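Local coordinates for protein origin of replication complex subunit 1B (PDB 5HH7) that binds replication origins as a subunit of the origin recognition complex and reads the unmodified histone H3 tail through its BAH-PHD cassette, at residues F21-F26 with M185-H191; F74-K80 with W91-F95; Y175-D179 with D218-F224; C192-P197 with D209-E214. All blocks are in the same frame, centred on the assembly; numbering follows the deposited sequence.

In the fold
From the N terminus, F21-F26 opens the long loop that interaction 1 closes at M185-H191, where an early hairpin meets the BAH domain. The whole of interaction 2 falls within that loop and folds up the PHD finger, its centre about 36 Å from that of interaction 1. Interaction 3 starts at Y175-D179, before interaction 1 has closed, and ends at D218-F224, so these two cross. Interaction 4 begins and finishes between the two segments of interaction 3, pairing neighbouring strands of the BAH sheet. Two contacts knit the BAH part together: a salt bridge from R190 to D209 joins interactions 1 and 4, and C213 packs against Y175 and L176 of interaction 3.

Interaction 1 of 4, residues F21-F26 with M185-H191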
# COMPACT_ATOMS: atom_id res chain seq x y z
N PHE A 21 -11.85 -16.61 3.47
CA PHE A 21 -10.64 -17.27 3.96
C PHE A 21 -10.25 -16.69 5.31
O PHE A 21 -9.95 -15.50 5.41
CB PHE A 21 -9.50 -17.10 2.95
CG PHE A 21 -8.29 -17.94 3.25
CD1 PHE A 21 -7.23 -17.42 3.97
CD2 PHE A 21 -8.22 -19.25 2.80
CE1 PHE A 21 -6.12 -18.20 4.25
CE2 PHE A 21 -7.10 -20.03 3.07
CZ PHE A 21 -6.06 -19.50 3.80
N ASP A 22 -10.25 -17.53 6.34
CA ASP A 22 -9.99 -17.10 7.71
C ASP A 22 -10.91 -15.95 8.13
O ASP A 22 -10.45 -14.94 8.67
CB ASP A 22 -8.53 -16.70 7.91
CG ASP A 22 -7.59 -17.89 7.89
OD1 ASP A 22 -8.06 -19.02 8.14
OD2 ASP A 22 -6.39 -17.70 7.63
N GLU A 23 -12.21 -16.11 7.84
CA GLU A 23 -13.23 -15.12 8.17
C GLU A 23 -13.07 -13.77 7.46
O GLU A 23 -13.70 -12.78 7.84
CB GLU A 23 -13.34 -14.92 9.69
CG GLU A 23 -13.63 -16.19 10.46
CD GLU A 23 -13.77 -15.95 11.95
OE1 GLU A 23 -13.65 -14.79 12.38
OE2 GLU A 23 -14.00 -16.94 12.69
N THR A 24 -12.23 -13.73 6.42
CA THR A 24 -12.11 -12.54 5.59
C THR A 24 -12.52 -12.84 4.15
O THR A 24 -12.09 -13.84 3.57
CB THR A 24 -10.68 -11.97 5.59
OG1 THR A 24 -10.30 -11.62 6.92
CG2 THR A 24 -10.60 -10.73 4.71
N GLU A 25 -13.36 -11.98 3.59
CA GLU A 25 -13.84 -12.15 2.23
C GLU A 25 -12.85 -11.60 1.21
O GLU A 25 -12.47 -10.43 1.27
CB GLU A 25 -15.20 -11.47 2.07
CG GLU A 25 -15.80 -11.57 0.68
CD GLU A 25 -17.28 -11.19 0.67
OE1 GLU A 25 -18.10 -12.00 1.14
OE2 GLU A 25 -17.61 -10.09 0.18
N PHE A 26 -12.41 -12.45 0.29
CA PHE A 26 -11.53 -12.03 -0.79
C PHE A 26 -12.25 -12.18 -2.13
O PHE A 26 -12.92 -13.18 -2.37
CB PHE A 26 -10.23 -12.83 -0.79
CG PHE A 26 -9.38 -12.60 0.43
CD1 PHE A 26 -8.46 -11.57 0.46
CD2 PHE A 26 -9.51 -13.41 1.55
CE1 PHE A 26 -7.68 -11.35 1.58
CE2 PHE A 26 -8.74 -13.20 2.67
CZ PHE A 26 -7.82 -12.17 2.69
N MET A 185 -3.41 -18.83 -0.63
CA MET A 185 -4.12 -17.77 0.08
C MET A 185 -3.58 -17.58 1.49
O MET A 185 -3.73 -16.52 2.09
CB MET A 185 -5.63 -18.06 0.13
CG MET A 185 -6.34 -17.89 -1.21
SD MET A 185 -8.13 -17.77 -1.03
CE MET A 185 -8.28 -16.12 -0.34
N GLU A 186 -2.94 -18.63 2.01
CA GLU A 186 -2.28 -18.56 3.31
C GLU A 186 -1.17 -17.50 3.33
O GLU A 186 -0.81 -16.99 4.38
CB GLU A 186 -1.69 -19.94 3.66
CG GLU A 186 -1.08 -20.03 5.04
CD GLU A 186 -0.32 -21.33 5.25
OE1 GLU A 186 -0.63 -22.32 4.54
OE2 GLU A 186 0.58 -21.37 6.11
N CYS A 187 -0.65 -17.17 2.15
CA CYS A 187 0.43 -16.19 2.03
C CYS A 187 -0.07 -14.75 2.02
O CYS A 187 0.74 -13.81 2.08
CB CYS A 187 1.27 -16.47 0.78
SG CYS A 187 2.10 -18.06 0.81
N ILE A 188 -1.38 -14.56 1.92
CA ILE A 188 -1.96 -13.23 1.97
C ILE A 188 -1.91 -12.69 3.39
O ILE A 188 -2.31 -13.38 4.33
CB ILE A 188 -3.43 -13.23 1.50
CG1 ILE A 188 -3.52 -13.63 0.03
CG2 ILE A 188 -4.07 -11.86 1.74
CD1 ILE A 188 -4.95 -13.86 -0.45
N LEU A 189 -1.41 -11.47 3.56
CA LEU A 189 -1.37 -10.84 4.87
C LEU A 189 -2.71 -10.18 5.18
O LEU A 189 -3.44 -10.61 6.07
CB LEU A 189 -0.23 -9.83 4.95
CG LEU A 189 1.17 -10.44 4.95
CD1 LEU A 189 2.25 -9.36 4.88
CD2 LEU A 189 1.36 -11.33 6.18
N ARG A 190 -3.03 -9.13 4.43
CA ARG A 190 -4.34 -8.48 4.53
C ARG A 190 -4.55 -7.55 3.35
O ARG A 190 -3.64 -7.35 2.54
CB ARG A 190 -4.47 -7.71 5.85
CG ARG A 190 -3.31 -6.78 6.17
CD ARG A 190 -3.47 -6.14 7.54
NE ARG A 190 -2.44 -5.14 7.83
CZ ARG A 190 -2.47 -3.89 7.38
NH1 ARG A 190 -3.48 -3.48 6.63
NH2 ARG A 190 -1.49 -3.05 7.69
N HIS A 191 -5.75 -6.99 3.24
CA HIS A 191 -6.06 -6.07 2.15
C HIS A 191 -5.27 -4.77 2.25
O HIS A 191 -4.95 -4.29 3.34
CB HIS A 191 -7.55 -5.73 2.14
CG HIS A 191 -8.42 -6.82 1.60
ND1 HIS A 191 -9.03 -7.76 2.41
CD2 HIS A 191 -8.80 -7.11 0.33
CE1 HIS A 191 -9.74 -8.58 1.66
NE2 HIS A 191 -9.62 -8.21 0.40
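F21 N donates to T24 O at 2.8 Å, and T24 N donates back to F21 O, closing a two-residue beta hairpin on a type I' turn. D22 and E23 take the left-handed backbone angles of that turn, and the paired strands then present F21, T24 and F26 to one end of the BAH domain, where a 3-10 turn leads into strand 188-195. M185 is the flexible filler between the two phenylalanines. Its CB sits over the centre of the F21 ring, 3.8 Å from the centroid, while SD comes to the same ring obliquely in a Met-aromatic contact. A bend at the last torsion (chi3 73°) swings CE back into the hairpin, 3.6 Å from F21 CB and 3.5 Å from F26 CD2. Of the hairpin's side chains in this contact, F26 is the buried one: CG2 of I188 lies 3.6 Å from F26 CE1, CD1 of I188 stands over one face of the ring, and V32, I136 and L139 pack around it as well, a setting that suits a large apolar ring. H191 lies nearly parallel to F26, with planes at 17°, but is shifted along it, so little of one ring lies above the other. A flat group that also carries a polar edge suits this boundary, since NE2 of H191 is hydrogen-bonded to D30. At the imidazole's edge and in its plane, the methyl CG2 of T24 lies 3.8 Å from H191 CE1.

Interaction 2 of 4, residues F74-K80 with W91-F95. With ZN (zinc ion), chain C; ZN (zinc ion), chain D.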
# COMPACT_ATOMS: atom_id res chain seq x y z
N PHE A 74 3.36 13.27 12.23
CA PHE A 74 3.59 14.48 13.00
C PHE A 74 2.28 15.03 13.57
O PHE A 74 1.33 15.27 12.82
CB PHE A 74 4.25 15.56 12.14
CG PHE A 74 5.57 15.14 11.54
CD1 PHE A 74 6.76 15.42 12.19
CD2 PHE A 74 5.61 14.48 10.32
CE1 PHE A 74 7.97 15.04 11.64
CE2 PHE A 74 6.81 14.09 9.77
CZ PHE A 74 8.00 14.37 10.43
N HIS A 75 2.23 15.23 14.88
CA HIS A 75 1.09 15.91 15.50
C HIS A 75 1.04 17.34 14.99
O HIS A 75 2.08 18.00 14.87
CB HIS A 75 1.21 15.90 17.03
CG HIS A 75 0.91 14.58 17.66
ND1 HIS A 75 1.63 14.09 18.73
CD2 HIS A 75 -0.05 13.66 17.40
CE1 HIS A 75 1.15 12.91 19.08
NE2 HIS A 75 0.12 12.63 18.29
N LEU A 76 -0.16 17.83 14.69
CA LEU A 76 -0.34 19.21 14.26
C LEU A 76 0.17 20.19 15.32
O LEU A 76 0.86 21.16 15.01
CB LEU A 76 -1.82 19.50 13.98
CG LEU A 76 -2.48 18.84 12.77
CD1 LEU A 76 -3.97 19.17 12.75
CD2 LEU A 76 -1.81 19.28 11.48
N LYS A 77 -0.18 19.91 16.57
CA LYS A 77 0.15 20.78 17.69
C LYS A 77 1.64 20.82 17.99
O LYS A 77 2.09 21.62 18.81
CB LYS A 77 -0.58 20.31 18.95
CG LYS A 77 -0.03 18.99 19.48
CD LYS A 77 -0.48 18.74 20.90
CE LYS A 77 0.34 17.63 21.54
NZ LYS A 77 1.79 17.95 21.59
N CYS A 78 2.40 19.94 17.35
CA CYS A 78 3.82 19.81 17.65
C CYS A 78 4.71 20.40 16.58
O CYS A 78 5.93 20.47 16.74
CB CYS A 78 4.16 18.35 17.92
SG CYS A 78 3.30 17.69 19.35
N LEU A 79 4.10 20.84 15.48
CA LEU A 79 4.83 21.53 14.43
C LEU A 79 5.29 22.90 14.94
O LEU A 79 4.78 23.41 15.93
CB LEU A 79 3.96 21.68 13.18
CG LEU A 79 3.36 20.37 12.66
CD1 LEU A 79 2.50 20.61 11.43
CD2 LEU A 79 4.45 19.36 12.36
N LYS A 80 6.28 23.48 14.26
CA LYS A 80 6.75 24.82 14.60
C LYS A 80 6.62 25.76 13.40
O LYS A 80 7.41 25.68 12.45
CB LYS A 80 8.20 24.78 15.12
CG LYS A 80 9.15 23.89 14.31
CD LYS A 80 10.61 24.22 14.62
CE LYS A 80 11.06 23.64 15.96
NZ LYS A 80 11.51 22.22 15.82
N TRP A 91 2.34 18.89 1.53
CA TRP A 91 2.98 19.22 2.80
C TRP A 91 4.15 18.29 3.08
O TRP A 91 4.02 17.07 2.96
CB TRP A 91 1.98 19.16 3.96
CG TRP A 91 2.59 19.56 5.28
CD1 TRP A 91 2.70 20.83 5.77
CD2 TRP A 91 3.19 18.70 6.25
NE1 TRP A 91 3.33 20.81 7.00
CE2 TRP A 91 3.63 19.51 7.32
CE3 TRP A 91 3.38 17.32 6.33
CZ2 TRP A 91 4.26 18.99 8.45
CZ3 TRP A 91 4.00 16.80 7.46
CH2 TRP A 91 4.43 17.64 8.50
N ILE A 92 5.29 18.87 3.43
CA ILE A 92 6.42 18.10 3.91
C ILE A 92 6.88 18.65 5.25
O ILE A 92 6.65 19.82 5.56
CB ILE A 92 7.60 18.11 2.91
CG1 ILE A 92 8.13 19.53 2.71
CG2 ILE A 92 7.19 17.48 1.59
CD1 ILE A 92 9.40 19.60 1.89
N CYS A 93 7.53 17.80 6.04
CA CYS A 93 7.94 18.20 7.37
C CYS A 93 9.22 19.02 7.34
O CYS A 93 9.83 19.21 6.28
CB CYS A 93 8.14 16.97 8.25
SG CYS A 93 9.69 16.13 7.92
N GLN A 94 9.64 19.50 8.51
CA GLN A 94 10.81 20.36 8.62
C GLN A 94 12.10 19.64 8.23
O GLN A 94 13.01 20.25 7.67
CB GLN A 94 10.93 20.91 10.05
CG GLN A 94 10.86 19.85 11.13
CD GLN A 94 9.64 20.01 12.02
OE1 GLN A 94 8.55 20.31 11.55
NE2 GLN A 94 9.83 19.82 13.32
N PHE A 95 12.18 18.35 8.53
CA PHE A 95 13.38 17.57 8.23
C PHE A 95 13.57 17.40 6.73
O PHE A 95 14.70 17.46 6.23
CB PHE A 95 13.33 16.21 8.93
CG PHE A 95 13.28 16.31 10.42
CD1 PHE A 95 14.42 16.65 11.14
CD2 PHE A 95 12.11 16.06 11.11
CE1 PHE A 95 14.38 16.74 12.52
CE2 PHE A 95 12.06 16.15 12.49
CZ PHE A 95 13.20 16.49 13.19
ZN ZN C . 4.03 15.09 18.71
ZN ZN D . 9.47 14.35 6.04
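The PHD finger is held by two zinc ions, and between them the ring of F74 packs on W91 and C93. CB of C93 stands over one face of that ring, toward its rim, 3.4 Å from F74 CZ. SG of C93 comes to the ring only obliquely, because with chi1 at 77° it lies between the backbone N and the carbonyl carbon and is directed to its zinc ion, 2.6 Å away. The same sulfur caps a backbone N of the helix that starts at Q94, so a single cysteine serves metal, helix end and hydrophobic core. The two zinc sites interleave along the chain in the cross-brace manner of PHD fingers: H75 and C78 join C53 and C56 at one ion, while C93 joins C67, C70 and C96 at the other. H75 ND1 lies 2.6 Å from the first ion. Two residues ahead of C93 comes the tryptophan familiar at this place in the family. The six-membered ring of W91 turns its edge toward F74 in an offset edge-to-face pair, planes at 69° and centroids 5.8 Å apart. Branched L79 packs obliquely against the same ring, its CD1 3.8 Å from W91 CZ2. W91 lies in the region that binds histone H3, and its side chain packs on an apolar side chain of the bound peptide.

Interaction 3 of 4, residues Y175-D179 with D218-F224; sequences YLTND and DVHWRSF
D218 begins the second segment by accepting a hydrogen bond on OD2 from N178 ND2, 2.9 Å long and nearly straight at 165°. It stands at the start of the BAH-domain hairpin that links strand 210-218 to 223-226, facing the corner where the chain turns at N178. The donor reaches OD2 on its anti side, with amide and carboxylate planes 57° apart, and E216 is a second acceptor for the same ND2. The other oxygen, OD1, takes W221 N at 2.9 Å, an Asx motif, so an aspartate suits a place where two acceptors are needed. Next, V219 meets the first segment in two ways. Its backbone N donates to a water 3.0 Å away that also accepts from N178 N and donates to D179 OD1, while its methyl CG2 lies alongside T177, 4.0 Å from T177 CB. T177 OG1 accepts from D179 N in an ST turn and is bonded to W154 O too, a double role suited to a hydroxyl. R222, with left-handed backbone angles, and S223 both face D218 in a G1 beta bulge, their N-H groups bonding weakly to D218 O. F224 then turns its edge to the face of Y175, planes at 65°. Its CE2 stands over the centre of the tyrosine ring, 3.5 Å from Y175 CZ.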
# COMPACT_ATOMS: atom_id res chain seq x y z
N TYR A 175 3.17 0.51 -9.57
CA TYR A 175 2.84 0.12 -10.94
C TYR A 175 2.26 -1.28 -10.92
O TYR A 175 2.73 -2.13 -10.16
CB TYR A 175 4.09 0.10 -11.81
CG TYR A 175 4.81 1.42 -11.91
CD1 TYR A 175 4.11 2.60 -12.14
CD2 TYR A 175 6.19 1.49 -11.80
CE1 TYR A 175 4.78 3.82 -12.23
CE2 TYR A 175 6.86 2.69 -11.89
CZ TYR A 175 6.15 3.85 -12.11
OH TYR A 175 6.82 5.05 -12.21
N LEU A 176 1.25 -1.53 -11.74
CA LEU A 176 0.70 -2.88 -11.88
C LEU A 176 1.41 -3.61 -13.01
O LEU A 176 1.28 -3.23 -14.18
CB LEU A 176 -0.80 -2.83 -12.14
CG LEU A 176 -1.49 -4.21 -12.16
CD1 LEU A 176 -1.18 -4.97 -10.88
CD2 LEU A 176 -3.00 -4.06 -12.35
N THR A 177 2.18 -4.64 -12.69
CA THR A 177 2.96 -5.32 -13.71
C THR A 177 2.12 -6.33 -14.48
O THR A 177 0.96 -6.56 -14.15
CB THR A 177 4.15 -6.08 -13.09
OG1 THR A 177 3.68 -7.25 -12.43
CG2 THR A 177 4.89 -5.19 -12.11
N ASN A 178 2.73 -6.91 -15.50
CA ASN A 178 2.15 -8.04 -16.20
C ASN A 178 2.81 -9.34 -15.77
O ASN A 178 2.85 -10.31 -16.52
CB ASN A 178 2.25 -7.85 -17.71
CG ASN A 178 1.45 -6.65 -18.20
OD1 ASN A 178 0.37 -6.37 -17.69
ND2 ASN A 178 1.99 -5.93 -19.18
N ASP A 179 3.34 -9.34 -14.55
CA ASP A 179 3.88 -10.54 -13.92
C ASP A 179 2.78 -11.20 -13.08
O ASP A 179 2.13 -10.53 -12.28
CB ASP A 179 5.06 -10.20 -13.01
CG ASP A 179 6.33 -9.89 -13.79
OD1 ASP A 179 6.26 -9.75 -15.03
OD2 ASP A 179 7.40 -9.79 -13.15
N ASP A 218 4.86 -3.01 -18.11
CA ASP A 218 5.34 -4.27 -18.66
C ASP A 218 6.83 -4.39 -18.40
O ASP A 218 7.63 -3.63 -18.94
CB ASP A 218 5.06 -4.38 -20.16
CG ASP A 218 5.30 -5.79 -20.68
OD1 ASP A 218 6.46 -6.11 -21.03
OD2 ASP A 218 4.34 -6.59 -20.71
N VAL A 219 7.19 -5.34 -17.55
CA VAL A 219 8.56 -5.50 -17.09
C VAL A 219 9.51 -5.89 -18.23
O VAL A 219 10.67 -5.47 -18.25
CB VAL A 219 8.64 -6.51 -15.93
CG1 VAL A 219 10.08 -6.70 -15.47
CG2 VAL A 219 7.75 -6.06 -14.77
N HIS A 220 9.02 -6.67 -19.19
CA HIS A 220 9.84 -7.09 -20.32
C HIS A 220 10.15 -5.95 -21.28
O HIS A 220 11.29 -5.77 -21.71
CB HIS A 220 9.16 -8.24 -21.09
CG HIS A 220 9.23 -9.56 -20.39
ND1 HIS A 220 8.20 -10.03 -19.60
CD2 HIS A 220 10.20 -10.50 -20.35
CE1 HIS A 220 8.54 -11.21 -19.11
NE2 HIS A 220 9.74 -11.52 -19.56
N TRP A 221 9.12 -5.17 -21.62
CA TRP A 221 9.29 -4.08 -22.58
C TRP A 221 9.69 -2.78 -21.89
O TRP A 221 10.05 -1.81 -22.55
CB TRP A 221 8.01 -3.87 -23.40
CG TRP A 221 7.76 -4.99 -24.35
CD1 TRP A 221 6.75 -5.90 -24.30
CD2 TRP A 221 8.56 -5.33 -25.50
NE1 TRP A 221 6.86 -6.78 -25.35
CE2 TRP A 221 7.96 -6.46 -26.10
CE3 TRP A 221 9.71 -4.80 -26.07
CZ2 TRP A 221 8.47 -7.05 -27.24
CZ3 TRP A 221 10.23 -5.39 -27.21
CH2 TRP A 221 9.61 -6.51 -27.79
N ARG A 222 9.64 -2.79 -20.56
CA ARG A 222 9.94 -1.62 -19.75
C ARG A 222 9.14 -0.42 -20.24
O ARG A 222 9.67 0.66 -20.46
CB ARG A 222 11.45 -1.34 -19.75
CG ARG A 222 12.23 -2.44 -19.05
CD ARG A 222 13.70 -2.43 -19.41
NE ARG A 222 14.39 -3.56 -18.78
CZ ARG A 222 15.66 -3.88 -19.02
NH1 ARG A 222 16.38 -3.17 -19.87
NH2 ARG A 222 16.20 -4.93 -18.40
N SER A 223 7.84 -0.65 -20.40
CA SER A 223 6.94 0.34 -20.97
C SER A 223 5.71 0.53 -20.09
O SER A 223 5.34 -0.37 -19.33
CB SER A 223 6.52 -0.08 -22.38
OG SER A 223 5.87 -1.34 -22.35
N PHE A 224 5.09 1.70 -20.20
CA PHE A 224 3.93 2.02 -19.38
C PHE A 224 2.68 2.22 -20.22
O PHE A 224 2.74 2.70 -21.35
CB PHE A 224 4.19 3.29 -18.56
CG PHE A 224 5.29 3.15 -17.55
CD1 PHE A 224 6.60 3.45 -17.89
CD2 PHE A 224 5.02 2.71 -16.26
CE1 PHE A 224 7.62 3.32 -16.97
CE2 PHE A 224 6.04 2.59 -15.33
CZ PHE A 224 7.34 2.89 -15.68
O HOH W 1 5.35 -7.54 -16.67

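Interaction 4 of 4, residues C192-P197 with D209-E214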
# COMPACT_ATOMS: atom_id res chain seq x y z
N CYS A 192 -4.96 -4.20 1.09
CA CYS A 192 -4.59 -2.79 1.02
C CYS A 192 -5.57 -2.14 0.04
O CYS A 192 -6.41 -2.83 -0.54
CB CYS A 192 -3.14 -2.59 0.58
SG CYS A 192 -2.70 -3.29 -1.03
N SER A 193 -5.49 -0.83 -0.13
CA SER A 193 -6.41 -0.15 -1.03
C SER A 193 -5.66 0.64 -2.09
O SER A 193 -5.02 1.65 -1.78
CB SER A 193 -7.36 0.75 -0.26
OG SER A 193 -8.44 1.16 -1.08
N VAL A 194 -5.73 0.18 -3.33
CA VAL A 194 -5.02 0.83 -4.43
C VAL A 194 -5.98 1.69 -5.25
O VAL A 194 -6.97 1.18 -5.77
CB VAL A 194 -4.34 -0.20 -5.33
CG1 VAL A 194 -3.61 0.49 -6.45
CG2 VAL A 194 -3.36 -1.05 -4.52
N LYS A 195 -5.67 2.97 -5.36
CA LYS A 195 -6.59 3.93 -5.97
C LYS A 195 -6.11 4.38 -7.34
O LYS A 195 -4.91 4.58 -7.56
CB LYS A 195 -6.74 5.16 -5.07
CG LYS A 195 -7.15 4.86 -3.64
CD LYS A 195 -8.58 4.35 -3.58
CE LYS A 195 -9.02 4.11 -2.15
NZ LYS A 195 -10.43 3.62 -2.07
N CYS A 196 -7.05 4.56 -8.26
CA CYS A 196 -6.76 5.19 -9.54
C CYS A 196 -6.55 6.68 -9.27
O CYS A 196 -6.94 7.17 -8.21
CB CYS A 196 -7.92 4.97 -10.52
SG CYS A 196 -9.42 5.87 -10.12
N PRO A 197 -5.92 7.41 -10.22
CA PRO A 197 -5.59 8.82 -9.97
C PRO A 197 -6.81 9.66 -9.59
O PRO A 197 -6.69 10.55 -8.76
CB PRO A 197 -5.06 9.29 -11.32
CG PRO A 197 -4.55 8.09 -11.97
CD PRO A 197 -5.42 6.96 -11.53
N ASP A 209 -2.78 2.25 4.46
CA ASP A 209 -2.71 1.21 3.44
C ASP A 209 -3.30 1.66 2.10
O ASP A 209 -3.81 0.85 1.33
CB ASP A 209 -3.39 -0.05 3.96
CG ASP A 209 -2.76 -0.54 5.26
OD1 ASP A 209 -1.54 -0.80 5.25
OD2 ASP A 209 -3.47 -0.63 6.28
N VAL A 210 -3.19 2.95 1.83
CA VAL A 210 -3.71 3.53 0.60
C VAL A 210 -2.58 3.83 -0.37
O VAL A 210 -1.61 4.50 -0.02
CB VAL A 210 -4.51 4.82 0.89
CG1 VAL A 210 -4.91 5.51 -0.41
CG2 VAL A 210 -5.73 4.51 1.74
N PHE A 211 -2.71 3.35 -1.60
CA PHE A 211 -1.69 3.56 -2.61
C PHE A 211 -2.28 4.09 -3.90
O PHE A 211 -3.49 3.98 -4.14
CB PHE A 211 -0.93 2.26 -2.89
CG PHE A 211 -0.31 1.66 -1.66
CD1 PHE A 211 0.94 2.07 -1.23
CD2 PHE A 211 -0.99 0.71 -0.93
CE1 PHE A 211 1.50 1.53 -0.09
CE2 PHE A 211 -0.44 0.16 0.22
CZ PHE A 211 0.81 0.58 0.64
N LEU A 212 -1.43 4.68 -4.73
CA LEU A 212 -1.81 5.19 -6.03
C LEU A 212 -1.31 4.24 -7.11
O LEU A 212 -0.15 3.82 -7.08
CB LEU A 212 -1.19 6.56 -6.26
CG LEU A 212 -1.17 7.06 -7.71
CD1 LEU A 212 -2.57 7.42 -8.17
CD2 LEU A 212 -0.22 8.25 -7.88
N CYS A 213 -2.17 3.91 -8.07
CA CYS A 213 -1.71 3.23 -9.28
C CYS A 213 -2.41 3.78 -10.51
O CYS A 213 -3.63 3.66 -10.65
CB CYS A 213 -1.93 1.72 -9.20
SG CYS A 213 -1.28 0.83 -10.64
N GLU A 214 -1.62 4.38 -11.39
CA GLU A 214 -2.14 4.91 -12.64
C GLU A 214 -1.74 4.03 -13.82
O GLU A 214 -2.48 3.94 -14.81
CB GLU A 214 -1.62 6.34 -12.87
CG GLU A 214 -2.09 6.97 -14.18
CD GLU A 214 -1.90 8.48 -14.20
OE1 GLU A 214 -1.18 9.00 -13.32
OE2 GLU A 214 -2.47 9.14 -15.09
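Four backbone hydrogen bonds pair C192-P197 with D209-E214 in parallel register. S193 N binds D209 O at 2.8 Å and S193 O takes F211 N; K195 repeats this two residues on, with its N 2.7 Å from F211 O and its O accepting from C213 N. As in any parallel ladder, S193 and K195 each reach across to the residues before and after their opposite number. Supplementary CA-H...O contacts run between these bonds, the shortest from V210 CA to S193 O at 3.3 Å. Apolar packing divides between the faces. On one, beta-branched V194 holds CG1 anti to its own N (chi1 180°), which presses it to 3.4 Å from C213 CB, tighter than usual. On this face F211 extends its ring against helix 122-127, with C192 CB at the ring's edge, 3.9 Å from F211 CE2; the C192 sulfur stays oblique and more distant. On the other face, the aliphatic part of K195 passes V210, its CG 4.0 Å from V210 CG1, and F200 touches K195, V210 and L212. At the far end P197 CG rests on the E214 side chain, 3.5 Å from E214 CD. Polar partners hold the D209 carboxylate: R190 by a salt bridge to OD2, Y33 OH by a hydrogen bond at OD1. Strand 188-195, helix 197-200 and strand 210-218 thus form a beta-alpha-beta crossover of the BAH domain, whose connection carries the histone H3-binding region 203-208.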